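Local coordinates for uncharacterized protein YycE (Bacillus subtilis, PDB 1TWU), which is of unknown function but belongs to the vicinal oxygen chelate superfamily and is putatively related to glyoxalases and fosfomycin resistance proteins, at residues Q12-I25 and Y59-P73. Sequence-based numbering, arbitrary orientation.
Sequences QIRIARPTGQLDEI and YHLEFTQYEGGSTAP
Arg14 and His60 are paired neighbours on parallel strands 12-18 and 59-66, and their side chains meet on the sheet face that also carries Ala16 and Glu62. Followed outward, Arg14 starts with CB and CG, each beside the imidazole at His60 NE2. CD moves on to Glu62, lying 3.3 Å from Glu62 OE1. NE then turns back to His60 NE2, giving a 2.8 Å, almost straight bond (172°); the His60 nitrogen lies in the guanidinium plane, the donor is tilted from the imidazole plane, and guanidinium and ring stand 71° apart. The bend at chi3 (-69°) lets the tip serve both partners: Arg14 NH1 forms a salt bridge with Glu62 OE1 at 3.1 Å, its hydrogen bond weakly aligned, and NH2 a weak second bond to His60 NE2. A parallel ladder of hydrogen bonds joins the backbones, from His60 N to Ile13 O at one end to Thr19 N to Thr64 O at the other. On the other face helix 22-32 packs down, and Ile25 CG2 sits over the Phe63 ring, 3.6 Å from its centroid, a CH-pi contact. Near the end of strand 12-18, Pro18 CG meets Pro73 CD, from the loop after strand 59-66, at 3.6 Å. The parallel pairing joins the first and last strands of a βαβββ module of the vicinal oxygen chelate fold; strand 12-18 also pairs with the second subunit. His60 NE2 accepts from Arg14 and ND1 is bonded to Ala57 O, consistent with a proton on ND1; Glu62 probably offsets part of the buried arginine's charge.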
loop_
_atom_site.group_PDB
_atom_site.type_symbol
_atom_site.label_atom_id
_atom_site.label_comp_id
_atom_site.label_asym_id
_atom_site.label_seq_id
_atom_site.Cartn_x
_atom_site.Cartn_y
_atom_site.Cartn_z
ATOM N N GLN A 12 0.216 -11.044 -8.882
ATOM C CA GLN A 12 -0.410 -10.563 -7.662
ATOM C C GLN A 12 0.343 -9.350 -7.145
ATOM O O GLN A 12 1.454 -9.074 -7.589
ATOM C CB GLN A 12 -0.332 -11.671 -6.618
ATOM C CG GLN A 12 -1.607 -11.994 -5.919
ATOM C CD GLN A 12 -1.480 -13.250 -5.086
ATOM O OE1 GLN A 12 -0.647 -13.333 -4.175
ATOM N NE2 GLN A 12 -2.306 -14.242 -5.395
ATOM N N ILE A 13 -0.264 -8.633 -6.206
ATOM C CA ILE A 13 0.371 -7.471 -5.597
ATOM C C ILE A 13 0.087 -7.495 -4.101
ATOM O O ILE A 13 -1.052 -7.708 -3.671
ATOM C CB ILE A 13 -0.134 -6.139 -6.196
ATOM C CG1 ILE A 13 0.244 -6.065 -7.672
ATOM C CG2 ILE A 13 0.508 -4.955 -5.465
ATOM C CD1 ILE A 13 -0.164 -4.779 -8.330
ATOM N N ARG A 14 1.140 -7.289 -3.318
ATOM C CA ARG A 14 1.043 -7.300 -1.871
ATOM C C ARG A 14 1.650 -6.063 -1.218
ATOM O O ARG A 14 2.729 -5.606 -1.605
ATOM C CB ARG A 14 1.740 -8.547 -1.311
ATOM C CG ARG A 14 1.867 -8.557 0.213
ATOM C CD ARG A 14 2.656 -9.749 0.726
ATOM N NE ARG A 14 1.933 -11.007 0.537
ATOM C CZ ARG A 14 2.398 -12.208 0.875
ATOM N NH1 ARG A 14 3.597 -12.332 1.426
ATOM N NH2 ARG A 14 1.662 -13.291 0.662
ATOM N N ILE A 15 0.931 -5.520 -0.238
ATOM C CA ILE A 15 1.399 -4.383 0.550
ATOM C C ILE A 15 1.713 -5.049 1.883
ATOM O O ILE A 15 0.802 -5.544 2.555
ATOM C CB ILE A 15 0.295 -3.342 0.790
ATOM C CG1 ILE A 15 -0.131 -2.714 -0.534
ATOM C CG2 ILE A 15 0.799 -2.264 1.734
ATOM C CD1 ILE A 15 0.958 -1.881 -1.190
ATOM N N ALA A 16 2.992 -5.094 2.250
ATOM C CA ALA A 16 3.406 -5.726 3.504
ATOM C C ALA A 16 3.897 -4.687 4.497
ATOM O O ALA A 16 4.729 -3.848 4.166
ATOM C CB ALA A 16 4.496 -6.751 3.238
ATOM N N ARG A 17 3.365 -4.755 5.712
ATOM C CA ARG A 17 3.723 -3.831 6.784
ATOM C C ARG A 17 4.042 -4.589 8.066
ATOM O O ARG A 17 3.419 -5.605 8.372
ATOM C CB ARG A 17 2.571 -2.857 7.056
ATOM C CG ARG A 17 2.202 -1.967 5.873
ATOM C CD ARG A 17 0.872 -1.253 6.105
ATOM N NE ARG A 17 0.877 -0.443 7.320
ATOM C CZ ARG A 17 1.446 0.756 7.425
ATOM N NH1 ARG A 17 2.058 1.299 6.377
ATOM N NH2 ARG A 17 1.406 1.409 8.584
ATOM N N PRO A 18 5.023 -4.102 8.839
ATOM C CA PRO A 18 5.424 -4.730 10.101
ATOM C C PRO A 18 4.548 -4.268 11.269
ATOM O O PRO A 18 3.950 -3.195 11.217
ATOM C CB PRO A 18 6.856 -4.263 10.257
ATOM C CG PRO A 18 6.769 -2.850 9.738
ATOM C CD PRO A 18 5.950 -3.013 8.477
ATOM N N THR A 19 4.474 -5.072 12.324
ATOM C CA THR A 19 3.679 -4.702 13.492
ATOM C C THR A 19 4.218 -5.349 14.758
ATOM O O THR A 19 4.907 -6.361 14.705
ATOM C CB THR A 19 2.173 -5.112 13.336
ATOM O OG1 THR A 19 1.424 -4.592 14.443
ATOM C CG2 THR A 19 2.012 -6.635 13.301
ATOM N N GLY A 20 3.915 -4.744 15.897
ATOM C CA GLY A 20 4.342 -5.305 17.161
ATOM C C GLY A 20 3.111 -5.825 17.888
ATOM O O GLY A 20 3.200 -6.326 19.009
ATOM N N GLN A 21 1.948 -5.702 17.252
ATOM C CA GLN A 21 0.700 -6.157 17.852
ATOM C C GLN A 21 -0.197 -6.746 16.768
ATOM O O GLN A 21 -1.200 -6.151 16.378
ATOM C CB GLN A 21 0.009 -4.981 18.555
ATOM C CG GLN A 21 -0.218 -3.759 17.665
ATOM C CD GLN A 21 -0.886 -2.619 18.409
ATOM O OE1 GLN A 21 -1.530 -2.830 19.437
ATOM N NE2 GLN A 21 -0.751 -1.408 17.887
ATOM N N LEU A 22 0.175 -7.933 16.293
ATOM C CA LEU A 22 -0.561 -8.620 15.232
ATOM C C LEU A 22 -1.998 -8.987 15.612
ATOM O O LEU A 22 -2.863 -9.107 14.746
ATOM C CB LEU A 22 0.207 -9.878 14.793
ATOM C CG LEU A 22 -0.204 -10.592 13.495
ATOM C CD1 LEU A 22 -0.075 -9.663 12.303
ATOM C CD2 LEU A 22 0.681 -11.805 13.300
ATOM N N ASP A 23 -2.264 -9.167 16.897
ATOM C CA ASP A 23 -3.618 -9.496 17.303
ATOM C C ASP A 23 -4.519 -8.278 17.171
ATOM O O ASP A 23 -5.673 -8.397 16.767
ATOM C CB ASP A 23 -3.638 -10.020 18.733
ATOM C CG ASP A 23 -3.026 -11.409 18.850
ATOM O OD1 ASP A 23 -3.385 -12.298 18.038
ATOM O OD2 ASP A 23 -2.190 -11.612 19.760
ATOM N N GLU A 24 -3.989 -7.105 17.512
ATOM C CA GLU A 24 -4.753 -5.866 17.402
ATOM C C GLU A 24 -5.050 -5.582 15.934
ATOM O O GLU A 24 -6.144 -5.138 15.579
ATOM C CB GLU A 24 -3.965 -4.702 17.991
ATOM C CG GLU A 24 -3.932 -4.719 19.489
ATOM C CD GLU A 24 -5.324 -4.857 20.084
ATOM O OE1 GLU A 24 -6.257 -4.181 19.599
ATOM O OE2 GLU A 24 -5.482 -5.638 21.044
ATOM N N ILE A 25 -4.052 -5.838 15.096
ATOM C CA ILE A 25 -4.165 -5.646 13.660
ATOM C C ILE A 25 -5.270 -6.557 13.105
ATOM O O ILE A 25 -6.086 -6.130 12.280
ATOM C CB ILE A 25 -2.805 -5.954 12.966
ATOM C CG1 ILE A 25 -1.800 -4.846 13.290
ATOM C CG2 ILE A 25 -2.987 -6.121 11.474
ATOM C CD1 ILE A 25 -2.180 -3.472 12.757
ATOM N N TYR A 59 -4.850 -8.488 -5.031
ATOM C CA TYR A 59 -4.351 -7.335 -4.300
ATOM C C TYR A 59 -4.689 -7.617 -2.848
ATOM O O TYR A 59 -5.862 -7.710 -2.490
ATOM C CB TYR A 59 -5.056 -6.045 -4.734
ATOM C CG TYR A 59 -4.781 -5.628 -6.161
ATOM C CD1 TYR A 59 -5.543 -6.130 -7.219
ATOM C CD2 TYR A 59 -3.744 -4.737 -6.457
ATOM C CE1 TYR A 59 -5.277 -5.753 -8.534
ATOM C CE2 TYR A 59 -3.470 -4.355 -7.766
ATOM C CZ TYR A 59 -4.238 -4.866 -8.800
ATOM O OH TYR A 59 -3.954 -4.497 -10.101
ATOM N N HIS A 60 -3.667 -7.774 -2.014
ATOM C CA HIS A 60 -3.911 -8.042 -0.607
ATOM C C HIS A 60 -2.891 -7.373 0.301
ATOM O O HIS A 60 -1.878 -6.828 -0.157
ATOM C CB HIS A 60 -3.931 -9.554 -0.331
ATOM C CG HIS A 60 -2.627 -10.244 -0.596
ATOM N ND1 HIS A 60 -2.303 -10.785 -1.823
ATOM C CD2 HIS A 60 -1.556 -10.462 0.205
ATOM C CE1 HIS A 60 -1.090 -11.304 -1.766
ATOM N NE2 HIS A 60 -0.614 -11.122 -0.547
ATOM N N LEU A 61 -3.181 -7.417 1.596
ATOM C CA LEU A 61 -2.318 -6.840 2.614
ATOM C C LEU A 61 -1.677 -7.977 3.389
ATOM O O LEU A 61 -2.248 -9.066 3.484
ATOM C CB LEU A 61 -3.139 -6.002 3.602
ATOM C CG LEU A 61 -3.964 -4.804 3.131
ATOM C CD1 LEU A 61 -4.716 -4.195 4.316
ATOM C CD2 LEU A 61 -3.041 -3.773 2.503
ATOM N N GLU A 62 -0.484 -7.733 3.919
ATOM C CA GLU A 62 0.185 -8.709 4.768
ATOM C C GLU A 62 0.751 -7.964 5.970
ATOM O O GLU A 62 1.312 -6.878 5.836
ATOM C CB GLU A 62 1.334 -9.432 4.062
ATOM C CG GLU A 62 2.091 -10.324 5.047
ATOM C CD GLU A 62 3.368 -10.926 4.494
ATOM O OE1 GLU A 62 4.047 -10.262 3.683
ATOM O OE2 GLU A 62 3.704 -12.062 4.896
ATOM N N PHE A 63 0.582 -8.535 7.153
ATOM C CA PHE A 63 1.114 -7.929 8.369
ATOM C C PHE A 63 1.997 -8.970 9.034
ATOM O O PHE A 63 1.603 -10.134 9.185
ATOM C CB PHE A 63 -0.020 -7.500 9.307
ATOM C CG PHE A 63 -0.770 -6.286 8.826
ATOM C CD1 PHE A 63 -0.302 -5.003 9.114
ATOM C CD2 PHE A 63 -1.925 -6.424 8.057
ATOM C CE1 PHE A 63 -0.973 -3.876 8.645
ATOM C CE2 PHE A 63 -2.607 -5.302 7.580
ATOM C CZ PHE A 63 -2.132 -4.025 7.874
ATOM N N THR A 64 3.200 -8.551 9.408
ATOM C CA THR A 64 4.155 -9.445 10.041
ATOM C C THR A 64 4.686 -8.904 11.368
ATOM O O THR A 64 4.803 -7.693 11.565
ATOM C CB THR A 64 5.348 -9.722 9.096
ATOM O OG1 THR A 64 5.959 -8.482 8.705
ATOM C CG2 THR A 64 4.871 -10.460 7.853
ATOM N N GLN A 65 5.000 -9.827 12.272
ATOM C CA GLN A 65 5.537 -9.499 13.585
ATOM C C GLN A 65 6.713 -10.423 13.872
ATOM O O GLN A 65 6.608 -11.637 13.706
ATOM C CB GLN A 65 4.450 -9.682 14.645
ATOM C CG GLN A 65 4.894 -9.396 16.064
ATOM C CD GLN A 65 3.738 -9.424 17.040
ATOM O OE1 GLN A 65 3.932 -9.556 18.246
ATOM N NE2 GLN A 65 2.529 -9.288 16.526
ATOM N N TYR A 66 7.836 -9.850 14.295
ATOM C CA TYR A 66 9.016 -10.651 14.596
ATOM C C TYR A 66 9.034 -11.128 16.048
ATOM O O TYR A 66 8.705 -10.372 16.961
ATOM C CB TYR A 66 10.281 -9.857 14.294
ATOM C CG TYR A 66 11.535 -10.688 14.396
ATOM C CD1 TYR A 66 11.711 -11.824 13.604
ATOM C CD2 TYR A 66 12.538 -10.357 15.304
ATOM C CE1 TYR A 66 12.854 -12.612 13.719
ATOM C CE2 TYR A 66 13.684 -11.136 15.429
ATOM C CZ TYR A 66 13.838 -12.263 14.637
ATOM O OH TYR A 66 14.968 -13.043 14.785
ATOM N N GLU A 67 9.413 -12.388 16.248
ATOM C CA GLU A 67 9.464 -12.988 17.577
ATOM C C GLU A 67 10.309 -12.172 18.543
ATOM O O GLU A 67 9.955 -12.015 19.713
ATOM C CB GLU A 67 10.027 -14.407 17.507
ATOM C CG GLU A 67 11.396 -14.499 16.845
ATOM C CD GLU A 67 12.152 -15.780 17.202
ATOM O OE1 GLU A 67 11.496 -16.821 17.443
ATOM O OE2 GLU A 67 13.404 -15.749 17.228
ATOM N N GLY A 68 11.434 -11.663 18.052
ATOM C CA GLY A 68 12.307 -10.868 18.893
ATOM C C GLY A 68 11.925 -9.398 18.894
ATOM O O GLY A 68 12.782 -8.524 18.765
ATOM N N GLY A 69 10.634 -9.123 19.034
ATOM C CA GLY A 69 10.177 -7.747 19.050
ATOM C C GLY A 69 10.182 -7.113 17.674
ATOM O O GLY A 69 11.149 -7.232 16.920
ATOM N N SER A 70 9.089 -6.435 17.349
ATOM C CA SER A 70 8.956 -5.780 16.061
ATOM C C SER A 70 8.180 -4.484 16.256
ATOM O O SER A 70 7.357 -4.377 17.164
ATOM C CB SER A 70 8.209 -6.703 15.093
ATOM O OG SER A 70 8.264 -6.212 13.765
ATOM N N THR A 71 8.448 -3.493 15.418
ATOM C CA THR A 71 7.736 -2.226 15.520
ATOM C C THR A 71 7.023 -1.974 14.200
ATOM O O THR A 71 7.429 -2.494 13.161
ATOM C CB THR A 71 8.695 -1.041 15.789
ATOM O OG1 THR A 71 9.515 -0.816 14.636
ATOM C CG2 THR A 71 9.592 -1.331 16.988
ATOM N N ALA A 72 5.959 -1.182 14.248
ATOM C CA ALA A 72 5.204 -0.847 13.050
ATOM C C ALA A 72 5.872 0.376 12.427
ATOM O O ALA A 72 6.682 1.033 13.076
ATOM C CB ALA A 72 3.769 -0.531 13.420
ATOM N N PRO A 73 5.561 0.692 11.156
ATOM C CA PRO A 73 6.196 1.867 10.555
ATOM C C PRO A 73 5.898 3.109 11.390
ATOM O O PRO A 73 4.881 3.168 12.082
ATOM C CB PRO A 73 5.543 1.946 9.172
ATOM C CG PRO A 73 5.214 0.526 8.865
ATOM C CD PRO A 73 4.681 0.015 10.185
#